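Local coordinates for putative pyridoxal phosphate-dependent transferase (Clostridium difficile, PDB 4DQ6), which binds pyridoxal-5'-phosphate and is a putative transferase of the aminotransferase class I and II family, at residues A[84-89]-A[218-223]; A[168-173]-A[200-205]; A[324-329]-A[369-374]. All blocks are in the same frame, centred on the assembly; numbering follows the deposited sequence.

Contact 1 of 3, residues A[84-89]-A[218-223]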
loop_
_atom_site.group_PDB
_atom_site.type_symbol
_atom_site.label_atom_id
_atom_site.label_comp_id
_atom_site.label_asym_id
_atom_site.label_seq_id
_atom_site.Cartn_x
_atom_site.Cartn_y
_atom_site.Cartn_z
ATOM N N HIS A 84 -21.908 -10.824 -12.365
ATOM C CA HIS A 84 -21.344 -11.051 -13.705
ATOM C C HIS A 84 -21.509 -12.454 -14.179
ATOM O O HIS A 84 -21.063 -12.778 -15.288
ATOM C CB HIS A 84 -19.893 -10.703 -13.730
ATOM C CG HIS A 84 -19.596 -9.332 -13.227
ATOM N ND1 HIS A 84 -20.198 -8.237 -13.737
ATOM C CD2 HIS A 84 -18.711 -8.888 -12.280
ATOM C CE1 HIS A 84 -19.749 -7.152 -13.088
ATOM N NE2 HIS A 84 -18.845 -7.555 -12.195
ATOM N N ASN A 85 -22.122 -13.319 -13.396
ATOM C CA ASN A 85 -22.258 -14.733 -13.752
ATOM C C ASN A 85 -20.902 -15.374 -14.049
ATOM O O ASN A 85 -20.792 -16.257 -14.901
ATOM C CB ASN A 85 -23.185 -14.893 -14.961
ATOM C CG ASN A 85 -23.937 -16.204 -14.938
ATOM O OD1 ASN A 85 -24.367 -16.720 -13.868
ATOM N ND2 ASN A 85 -24.144 -16.767 -16.137
ATOM N N TRP A 86 -19.905 -14.997 -13.286
ATOM C CA TRP A 86 -18.564 -15.521 -13.436
ATOM C C TRP A 86 -18.212 -16.233 -12.147
ATOM O O TRP A 86 -18.097 -15.586 -11.082
ATOM C CB TRP A 86 -17.615 -14.374 -13.703
ATOM C CG TRP A 86 -16.216 -14.815 -13.928
ATOM C CD1 TRP A 86 -15.778 -16.026 -14.406
ATOM C CD2 TRP A 86 -15.035 -14.018 -13.721
ATOM N NE1 TRP A 86 -14.400 -16.047 -14.480
ATOM C CE2 TRP A 86 -13.912 -14.838 -14.111
ATOM C CE3 TRP A 86 -14.813 -12.723 -13.279
ATOM C CZ2 TRP A 86 -12.617 -14.392 -13.961
ATOM C CZ3 TRP A 86 -13.490 -12.288 -13.151
ATOM C CH2 TRP A 86 -12.451 -13.094 -13.528
ATOM N N LYS A 87 -18.089 -17.546 -12.222
ATOM C CA LYS A 87 -17.703 -18.331 -11.065
ATOM C C LYS A 87 -16.193 -18.441 -11.006
ATOM O O LYS A 87 -15.562 -18.995 -11.913
ATOM C CB LYS A 87 -18.288 -19.751 -11.093
ATOM C CG LYS A 87 -17.950 -20.587 -9.822
ATOM C CD LYS A 87 -18.717 -20.107 -8.561
ATOM C CE LYS A 87 -20.249 -20.227 -8.727
ATOM N NZ LYS A 87 -21.172 -20.180 -7.543
ATOM N N ILE A 88 -15.619 -17.884 -9.947
ATOM C CA ILE A 88 -14.186 -18.002 -9.668
ATOM C C ILE A 88 -13.962 -18.798 -8.387
ATOM O O ILE A 88 -14.921 -19.127 -7.653
ATOM C CB ILE A 88 -13.494 -16.623 -9.542
ATOM C CG1 ILE A 88 -13.961 -15.809 -8.305
ATOM C CG2 ILE A 88 -13.726 -15.794 -10.812
ATOM C CD1 ILE A 88 -12.891 -14.793 -7.788
ATOM N N LYS A 89 -12.697 -19.158 -8.146
ATOM C CA LYS A 89 -12.318 -19.780 -6.884
ATOM C C LYS A 89 -11.601 -18.731 -6.046
ATOM O O LYS A 89 -10.813 -17.964 -6.570
ATOM C CB LYS A 89 -11.402 -20.954 -7.127
ATOM C CG LYS A 89 -12.124 -22.097 -7.859
ATOM C CD LYS A 89 -11.166 -23.249 -8.140
ATOM C CE LYS A 89 -11.784 -24.304 -9.049
ATOM N NZ LYS A 89 -12.867 -25.088 -8.400
ATOM N N PRO A 218 -16.656 -10.331 -18.244
ATOM C CA PRO A 218 -15.264 -10.517 -17.934
ATOM C C PRO A 218 -14.666 -11.327 -19.078
ATOM O O PRO A 218 -15.188 -12.384 -19.449
ATOM C CB PRO A 218 -15.289 -11.251 -16.576
ATOM C CG PRO A 218 -16.657 -10.920 -16.036
ATOM C CD PRO A 218 -17.536 -10.841 -17.198
ATOM N N MET A 219 -13.514 -10.884 -19.554
ATOM C CA MET A 219 -12.885 -11.619 -20.613
ATOM C C MET A 219 -12.626 -13.073 -20.250
ATOM O O MET A 219 -12.800 -14.001 -21.053
ATOM C CB MET A 219 -11.581 -10.913 -20.963
ATOM C CG MET A 219 -10.662 -11.653 -21.925
ATOM S SD MET A 219 -11.293 -11.948 -23.614
ATOM C CE MET A 219 -10.489 -10.584 -24.460
ATOM N N ALA A 220 -12.151 -13.289 -19.040
ATOM C CA ALA A 220 -11.816 -14.638 -18.581
ATOM C C ALA A 220 -13.033 -15.539 -18.424
ATOM O O ALA A 220 -12.865 -16.755 -18.295
ATOM C CB ALA A 220 -11.120 -14.537 -17.217
ATOM N N SER A 221 -14.241 -14.978 -18.439
ATOM C CA SER A 221 -15.474 -15.717 -18.177
ATOM C C SER A 221 -16.050 -16.418 -19.424
ATOM O O SER A 221 -17.004 -17.189 -19.340
ATOM C CB SER A 221 -16.556 -14.789 -17.594
ATOM O OG SER A 221 -17.149 -13.953 -18.583
ATOM N N ILE A 222 -15.492 -16.091 -20.583
ATOM C CA ILE A 222 -16.108 -16.490 -21.868
ATOM C C ILE A 222 -15.944 -17.984 -22.191
ATOM O O ILE A 222 -16.866 -18.611 -22.723
ATOM C CB ILE A 222 -15.577 -15.615 -23.010
ATOM C CG1 ILE A 222 -16.048 -14.183 -22.753
ATOM C CG2 ILE A 222 -16.055 -16.115 -24.397
ATOM C CD1 ILE A 222 -15.430 -13.190 -23.729
ATOM N N SER A 223 -14.800 -18.527 -21.819
ATOM C CA SER A 223 -14.487 -19.940 -22.049
ATOM C C SER A 223 -13.355 -20.376 -21.137
ATOM O O SER A 223 -12.604 -19.565 -20.597
ATOM C CB SER A 223 -14.086 -20.157 -23.499
ATOM O OG SER A 223 -12.797 -19.646 -23.800
HETATM O O HOH W 1 -18.783 -17.846 -17.265
HETATM O O HOH W 2 -13.516 -18.131 -15.918
#

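Contact 2 of 3, residues A[168-173]-A[200-205]. With PLP (pyridoxal-5'-phosphate), chain C.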
loop_
_atom_site.group_PDB
_atom_site.type_symbol
_atom_site.label_atom_id
_atom_site.label_comp_id
_atom_site.label_asym_id
_atom_site.label_seq_id
_atom_site.Cartn_x
_atom_site.Cartn_y
_atom_site.Cartn_z
ATOM N N PHE A 168 -0.970 -8.356 -23.731
ATOM C CA PHE A 168 -1.943 -7.402 -24.201
ATOM C C PHE A 168 -2.671 -6.869 -23.005
ATOM O O PHE A 168 -3.210 -7.694 -22.212
ATOM C CB PHE A 168 -2.902 -8.083 -25.218
ATOM C CG PHE A 168 -3.874 -7.128 -25.881
ATOM C CD1 PHE A 168 -4.951 -6.624 -25.160
ATOM C CD2 PHE A 168 -3.719 -6.749 -27.255
ATOM C CE1 PHE A 168 -5.843 -5.765 -25.777
ATOM C CE2 PHE A 168 -4.608 -5.858 -27.845
ATOM C CZ PHE A 168 -5.664 -5.378 -27.090
ATOM N N ILE A 169 -2.674 -5.540 -22.861
ATOM C CA ILE A 169 -3.380 -4.979 -21.712
ATOM C C ILE A 169 -4.712 -4.395 -22.236
ATOM O O ILE A 169 -4.697 -3.456 -23.054
ATOM C CB ILE A 169 -2.569 -3.893 -20.940
ATOM C CG1 ILE A 169 -1.129 -4.302 -20.665
ATOM C CG2 ILE A 169 -3.313 -3.523 -19.626
ATOM C CD1 ILE A 169 -0.313 -3.303 -19.856
ATOM N N LEU A 170 -5.821 -4.974 -21.772
ATOM C CA LEU A 170 -7.132 -4.686 -22.274
ATOM C C LEU A 170 -7.805 -3.850 -21.160
ATOM O O LEU A 170 -7.663 -4.131 -19.919
ATOM C CB LEU A 170 -7.949 -5.964 -22.494
ATOM C CG LEU A 170 -9.482 -5.894 -22.563
ATOM C CD1 LEU A 170 -9.845 -5.221 -23.885
ATOM C CD2 LEU A 170 -10.119 -7.261 -22.463
ATOM N N CYS A 171 -8.520 -2.776 -21.547
ATOM C CA CYS A 171 -9.366 -2.037 -20.628
ATOM C C CYS A 171 -10.831 -2.348 -20.905
ATOM O O CYS A 171 -11.293 -2.087 -21.999
ATOM C CB CYS A 171 -9.076 -0.541 -20.812
ATOM S SG CYS A 171 -9.540 0.519 -19.433
ATOM N N ASN A 172 -11.558 -2.893 -19.906
ATOM C CA ASN A 172 -12.938 -3.390 -20.090
ATOM C C ASN A 172 -13.752 -3.234 -18.854
ATOM O O ASN A 172 -13.604 -4.028 -17.980
ATOM C CB ASN A 172 -12.778 -4.888 -20.514
ATOM C CG ASN A 172 -14.065 -5.676 -20.657
ATOM O OD1 ASN A 172 -14.986 -5.186 -21.218
ATOM N ND2 ASN A 172 -14.057 -6.991 -20.228
ATOM N N PRO A 173 -14.638 -2.225 -18.816
ATOM C CA PRO A 173 -14.905 -1.199 -19.822
ATOM C C PRO A 173 -13.711 -0.289 -20.133
ATOM O O PRO A 173 -12.819 -0.112 -19.280
ATOM C CB PRO A 173 -16.019 -0.352 -19.191
ATOM C CG PRO A 173 -16.621 -1.211 -18.142
ATOM C CD PRO A 173 -15.558 -2.121 -17.658
ATOM N N ILE A 200 -3.313 -12.120 -21.972
ATOM C CA ILE A 200 -4.136 -10.913 -21.714
ATOM C C ILE A 200 -4.219 -10.543 -20.257
ATOM O O ILE A 200 -4.520 -11.420 -19.420
ATOM C CB ILE A 200 -5.589 -11.045 -22.254
ATOM C CG1 ILE A 200 -5.535 -11.393 -23.765
ATOM C CG2 ILE A 200 -6.397 -9.743 -21.963
ATOM C CD1 ILE A 200 -6.877 -11.346 -24.460
ATOM N N ILE A 201 -3.909 -9.271 -19.954
ATOM C CA ILE A 201 -4.175 -8.728 -18.628
ATOM C C ILE A 201 -5.367 -7.788 -18.811
ATOM O O ILE A 201 -5.313 -6.852 -19.558
ATOM C CB ILE A 201 -2.997 -7.941 -18.069
ATOM C CG1 ILE A 201 -1.794 -8.833 -17.742
ATOM C CG2 ILE A 201 -3.449 -7.236 -16.786
ATOM C CD1 ILE A 201 -0.563 -8.035 -17.360
ATOM N N SER A 202 -6.488 -8.094 -18.183
ATOM C CA SER A 202 -7.700 -7.322 -18.397
ATOM C C SER A 202 -7.977 -6.457 -17.183
ATOM O O SER A 202 -8.283 -7.003 -16.102
ATOM C CB SER A 202 -8.852 -8.264 -18.662
ATOM O OG SER A 202 -10.035 -7.553 -19.040
ATOM N N ASP A 203 -7.913 -5.123 -17.343
ATOM C CA ASP A 203 -8.256 -4.190 -16.302
ATOM C C ASP A 203 -9.756 -3.927 -16.382
ATOM O O ASP A 203 -10.233 -3.169 -17.224
ATOM C CB ASP A 203 -7.451 -2.905 -16.504
ATOM C CG ASP A 203 -7.731 -1.832 -15.509
ATOM O OD1 ASP A 203 -8.663 -1.967 -14.715
ATOM O OD2 ASP A 203 -6.971 -0.846 -15.503
ATOM N N GLU A 204 -10.453 -4.466 -15.376
ATOM C CA GLU A 204 -11.878 -4.461 -15.404
ATOM C C GLU A 204 -12.338 -3.657 -14.203
ATOM O O GLU A 204 -13.446 -3.912 -13.599
ATOM C CB GLU A 204 -12.444 -5.896 -15.515
ATOM C CG GLU A 204 -11.973 -6.624 -16.753
ATOM C CD GLU A 204 -12.644 -7.946 -17.032
ATOM O OE1 GLU A 204 -13.580 -8.350 -16.313
ATOM O OE2 GLU A 204 -12.258 -8.557 -18.082
ATOM N N ILE A 205 -11.538 -2.642 -13.880
ATOM C CA ILE A 205 -11.863 -1.900 -12.666
ATOM C C ILE A 205 -13.247 -1.218 -12.805
ATOM O O ILE A 205 -13.955 -1.030 -11.788
ATOM C CB ILE A 205 -10.797 -0.903 -12.257
ATOM C CG1 ILE A 205 -11.025 -0.424 -10.782
ATOM C CG2 ILE A 205 -10.790 0.271 -13.189
ATOM C CD1 ILE A 205 -9.892 0.439 -10.236
HETATM N N1 PLP C . -7.544 1.240 -14.216
HETATM C C2 PLP C . -8.389 2.092 -14.882
HETATM C C2A PLP C . -8.882 1.862 -16.279
HETATM C C3 PLP C . -8.881 3.293 -14.245
HETATM O O3 PLP C . -9.679 4.131 -14.892
HETATM C C4 PLP C . -8.464 3.582 -12.882
HETATM C C4A PLP C . -8.896 4.845 -12.183
HETATM C C5 PLP C . -7.574 2.625 -12.242
HETATM C C6 PLP C . -7.135 1.482 -12.949
HETATM C C5A PLP C . -7.165 2.894 -10.828
HETATM O O4P PLP C . -5.966 2.212 -10.670
HETATM P P PLP C . -5.425 2.090 -9.148
HETATM O O1P PLP C . -6.257 1.012 -8.546
HETATM O O2P PLP C . -3.908 1.753 -9.433
HETATM O O3P PLP C . -5.764 3.485 -8.537
HETATM O O HOH W 3 -12.226 -1.083 -16.645
#

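Contact 3 of 3, residues A[324-329]-A[369-374]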
loop_
_atom_site.group_PDB
_atom_site.type_symbol
_atom_site.label_atom_id
_atom_site.label_comp_id
_atom_site.label_asym_id
_atom_site.label_seq_id
_atom_site.Cartn_x
_atom_site.Cartn_y
_atom_site.Cartn_z
ATOM N N GLY A 324 -20.508 2.447 -20.318
ATOM C CA GLY A 324 -20.057 2.259 -18.952
ATOM C C GLY A 324 -19.063 3.301 -18.563
ATOM O O GLY A 324 -18.681 4.144 -19.399
ATOM N N THR A 325 -18.637 3.236 -17.280
ATOM C CA THR A 325 -17.911 4.280 -16.583
ATOM C C THR A 325 -18.847 5.481 -16.299
ATOM O O THR A 325 -19.943 5.581 -16.856
ATOM C CB THR A 325 -16.645 4.796 -17.327
ATOM O OG1 THR A 325 -16.933 5.791 -18.306
ATOM C CG2 THR A 325 -15.828 3.635 -17.895
ATOM N N TYR A 326 -18.350 6.369 -15.448
ATOM C CA TYR A 326 -19.016 7.649 -15.229
ATOM C C TYR A 326 -18.369 8.825 -15.878
ATOM O O TYR A 326 -18.531 10.001 -15.483
ATOM C CB TYR A 326 -19.213 7.889 -13.738
ATOM C CG TYR A 326 -18.007 7.765 -12.820
ATOM C CD1 TYR A 326 -17.012 8.715 -12.828
ATOM C CD2 TYR A 326 -17.921 6.739 -11.884
ATOM C CE1 TYR A 326 -15.960 8.640 -11.929
ATOM C CE2 TYR A 326 -16.861 6.658 -10.987
ATOM C CZ TYR A 326 -15.907 7.659 -10.995
ATOM O OH TYR A 326 -14.894 7.695 -10.093
ATOM N N LEU A 327 -17.628 8.545 -16.942
ATOM C CA LEU A 327 -16.737 9.474 -17.591
ATOM C C LEU A 327 -17.282 9.765 -18.983
ATOM O O LEU A 327 -17.582 8.817 -19.724
ATOM C CB LEU A 327 -15.308 8.882 -17.658
ATOM C CG LEU A 327 -14.722 8.536 -16.271
ATOM C CD1 LEU A 327 -13.451 7.652 -16.447
ATOM C CD2 LEU A 327 -14.425 9.735 -15.384
ATOM N N LEU A 328 -17.367 11.029 -19.335
ATOM C CA LEU A 328 -17.930 11.476 -20.591
ATOM C C LEU A 328 -16.787 11.960 -21.497
ATOM O O LEU A 328 -15.891 12.682 -21.050
ATOM C CB LEU A 328 -18.896 12.666 -20.337
ATOM C CG LEU A 328 -19.880 12.984 -21.465
ATOM C CD1 LEU A 328 -20.931 11.892 -21.674
ATOM C CD2 LEU A 328 -20.571 14.334 -21.124
ATOM N N TRP A 329 -16.794 11.536 -22.759
ATOM C CA TRP A 329 -15.735 11.787 -23.708
ATOM C C TRP A 329 -16.257 12.694 -24.771
ATOM O O TRP A 329 -17.094 12.280 -25.598
ATOM C CB TRP A 329 -15.305 10.453 -24.264
ATOM C CG TRP A 329 -14.105 10.386 -25.217
ATOM C CD1 TRP A 329 -14.042 9.830 -26.528
ATOM C CD2 TRP A 329 -12.731 10.737 -24.910
ATOM N NE1 TRP A 329 -12.820 9.893 -26.944
ATOM C CE2 TRP A 329 -11.969 10.407 -26.062
ATOM C CE3 TRP A 329 -12.092 11.352 -23.839
ATOM C CZ2 TRP A 329 -10.596 10.641 -26.128
ATOM C CZ3 TRP A 329 -10.733 11.547 -23.866
ATOM C CH2 TRP A 329 -9.988 11.225 -25.031
ATOM N N ARG A 369 -12.158 14.703 -21.288
ATOM C CA ARG A 369 -12.915 13.806 -20.413
ATOM C C ARG A 369 -13.477 14.492 -19.163
ATOM O O ARG A 369 -12.768 15.183 -18.442
ATOM C CB ARG A 369 -12.040 12.617 -20.019
ATOM C CG ARG A 369 -12.797 11.404 -19.564
ATOM C CD ARG A 369 -11.931 10.434 -18.780
ATOM N NE ARG A 369 -11.491 10.952 -17.474
ATOM C CZ ARG A 369 -10.663 10.318 -16.679
ATOM N NH1 ARG A 369 -10.115 9.133 -17.052
ATOM N NH2 ARG A 369 -10.348 10.833 -15.503
ATOM N N ILE A 370 -14.774 14.266 -18.991
ATOM C CA ILE A 370 -15.565 14.914 -17.957
ATOM C C ILE A 370 -16.140 13.867 -16.984
ATOM O O ILE A 370 -16.810 12.928 -17.393
ATOM C CB ILE A 370 -16.706 15.750 -18.522
ATOM C CG1 ILE A 370 -16.229 16.634 -19.690
ATOM C CG2 ILE A 370 -17.277 16.628 -17.423
ATOM C CD1 ILE A 370 -17.293 17.436 -20.399
ATOM N N ASN A 371 -15.846 14.069 -15.698
ATOM C CA ASN A 371 -16.343 13.243 -14.620
ATOM C C ASN A 371 -17.751 13.599 -14.169
ATOM O O ASN A 371 -17.933 14.681 -13.626
ATOM C CB ASN A 371 -15.352 13.269 -13.457
ATOM C CG ASN A 371 -15.742 12.379 -12.301
ATOM O OD1 ASN A 371 -16.903 11.982 -12.136
ATOM N ND2 ASN A 371 -14.789 12.178 -11.397
ATOM N N LEU A 372 -18.726 12.710 -14.402
ATOM C CA LEU A 372 -20.141 12.978 -14.085
ATOM C C LEU A 372 -20.631 12.400 -12.798
ATOM O O LEU A 372 -21.860 12.423 -12.527
ATOM C CB LEU A 372 -21.012 12.536 -15.281
ATOM C CG LEU A 372 -21.383 13.658 -16.259
ATOM C CD1 LEU A 372 -20.143 14.396 -16.768
ATOM C CD2 LEU A 372 -22.259 13.108 -17.397
ATOM N N ALA A 373 -19.755 11.866 -11.957
ATOM C CA ALA A 373 -20.134 11.286 -10.660
ATOM C C ALA A 373 -20.103 12.391 -9.639
ATOM O O ALA A 373 -19.259 12.450 -8.736
ATOM C CB ALA A 373 -19.172 10.137 -10.260
ATOM N N CYS A 374 -21.069 13.311 -9.788
ATOM C CA CYS A 374 -21.146 14.470 -8.897
ATOM C C CYS A 374 -22.621 14.912 -8.837
ATOM O O CYS A 374 -23.399 14.538 -9.710
ATOM C CB CYS A 374 -20.279 15.615 -9.364
ATOM S SG CYS A 374 -20.713 16.279 -10.981
#

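Contact 1 of 3, residues A[84-89]-A[218-223]
Trp86 lays one face of its indole against Pro218 and Ser221, a clear example of how a single aromatic side chain can join two loops. Its CG stands anti to the backbone N (chi1 -178°), which lays the ring system alongside the turn of 218-223. Followed outward from CB, the side chain first meets Ser221, whose CB lies over CG and CD1, 3.5 Å from Trp86 CD1, in CH-pi contact with the five-membered ring. NE1, at the edge, gives its N-H in the ring plane to a water, and that water donates in turn to Ala220 O. On the benzo side Trp86 CE3 lies 3.6 Å from Pro218 CB, which makes a second CH-pi contact with the six-membered ring, over the same face and offset toward its rim. Pro218 CG continues to His84 CB, 4.0 Å away. Farther along, Trp86 CZ2 touches Ala220 CB at 3.6 Å. Ile88 CG2 sits over the centre of the opposite face, 3.4 Å above the Trp86 ring plane.

The turn is held by Pro218 O, which accepts from both the N and the OG of Ser221; the OG bond, 2.7 Å long, uses a lone pair in the carbonyl plane. Beside Thr232 of strand 230-234, which Trp86 and Ala220 both touch, the loop from helix 70-84 to strand 93-96 is thus joined to that between strand 199-203 and helix 224-228 by dispersion and CH-pi forces, while the polar link at the indole N-H is made through water.

Contact 2 of 3, residues A[168-173]-A[200-205]
Asn172 and Glu204 place an amide and a carboxylate side by side with their planes 83° apart, and ND2 of Asn172 makes a weak bond of 3.2 Å to OE2 of Glu204; the stronger acceptor for ND2 is Ile217 O. OE2 also takes the hydroxyl of Ser202 on its anti lone pair, the OG of Ser202 lying 2.6 Å away, and OE1 is held by His216 NE2, which leaves this buried carboxylate gripped at both oxygens. The Phe168 ring has Leu170 CB at its edge, in plane. The pyridine ring of pyridoxal-5'-phosphate has Ile205 above it, with CG2 3.5 Å from C2 of the ligand, while Cys171 SG packs on the ligand methyl C2A.

Asp203 sets its carboxylate against the ring nitrogen, OD2 standing 2.5 Å from N1 of the ligand. CG anti to the backbone N (chi1 179°) extends the group beyond the strand end, and an Asx turn, in which Ile205 N donates to Asp203 OD1 at 3.1 Å, restrains its rotation.

Behind these groups the strands run parallel, their directions 23° apart. Leu170 is bonded through both N and O, to Ile201 O and from Asp203 N. Phe168 O receives Ile201 N, and Asn172 N reaches Asp203 O just before the cis peptide to Pro173. Helix 183-195 covers the sheet face bearing Phe168, Leu170 and Ile200, whereas Ile169, Cys171, Ile201 and Asp203 look to the other. Two parallel strands joined by a helical beta-alpha-beta crossover, with an aspartate at a strand end meeting the pyridine nitrogen, are characteristic of the large domain of fold type I pyridoxal phosphate proteins.

Contact 3 of 3, residues A[324-329]-A[369-374]
Leu328 and Ile370 form an antiparallel hydrogen-bonded pair, each N donating to the other's O at 2.8 Å, between short strands whose directions differ by 154°. Past the strand ends one more backbone bond, from Leu372 N to Tyr326 O, extends the pairing.

Tyr326 has its CG in the crowded position between backbone N and carbonyl carbon (chi1 52°), which brings the ring back over the other segment. Ala373 CB sits over the ring centre, 3.7 Å from the Tyr326 centroid and 14° off the normal, in a CH-pi contact. Asn371 reaches the same ring with OD1, 3.3 Å from Tyr326 CD1. That oxygen accepts from Ala373 N, 2.9 Å from Asn371 OD1, in an Asx turn consistent with the placing of the Ala373 methyl over the ring; the ND2 of Asn371 is bonded to Val39 O and Asp41 O.

Leu327 lies across Arg369, its CD1 over one face of the guanidinium and 3.7 Å from Arg369 NH1. The arginine chain bends at chi3, and its tip is fixed from outside: NH1 by Asn175 OD1, NH2 by Trp38 O. Since Asn175 itself hydrogen-bonds pyridoxal-5'-phosphate, Arg369 is a second-shell neighbour of the ligand. Trp329 brings CE3 at its ring edge to 4.0 Å from Arg369 CB, while NE1 bonds Tyr151 OH. On the face bearing Leu328 and Ile370, Leu328 CB meets Ile370 CB and, past the strand end, Leu372 CD1; Leu372 packs on helices 289-313 and 376-390, and Ile370 on the latter. An antiparallel sheet packed on helices, with Leu327 on the face near pyridoxal-5'-phosphate, is characteristic of the smaller C-terminal domain of class I and II aminotransferases.

From the N terminus, contact 1 opens just after helix 70-84 and closes beyond strand 199-203, bringing together residues 129 apart. Contact 2 is nested inside that loop and spans a single beta-alpha-beta unit of the central mixed sheet. The two also touch: Met219 CE lies 3.7 Å from Ile200 CD1, and Met219 N probably donates to Glu204 OE2. Contact 3 follows in series, closing a loop of its own in the four-stranded antiparallel sheet near the C terminus. It meets contact 2 lightly, where Pro173 CB packs on Thr325 CG2, but stays about 11 Å from contact 1 at the nearest atoms.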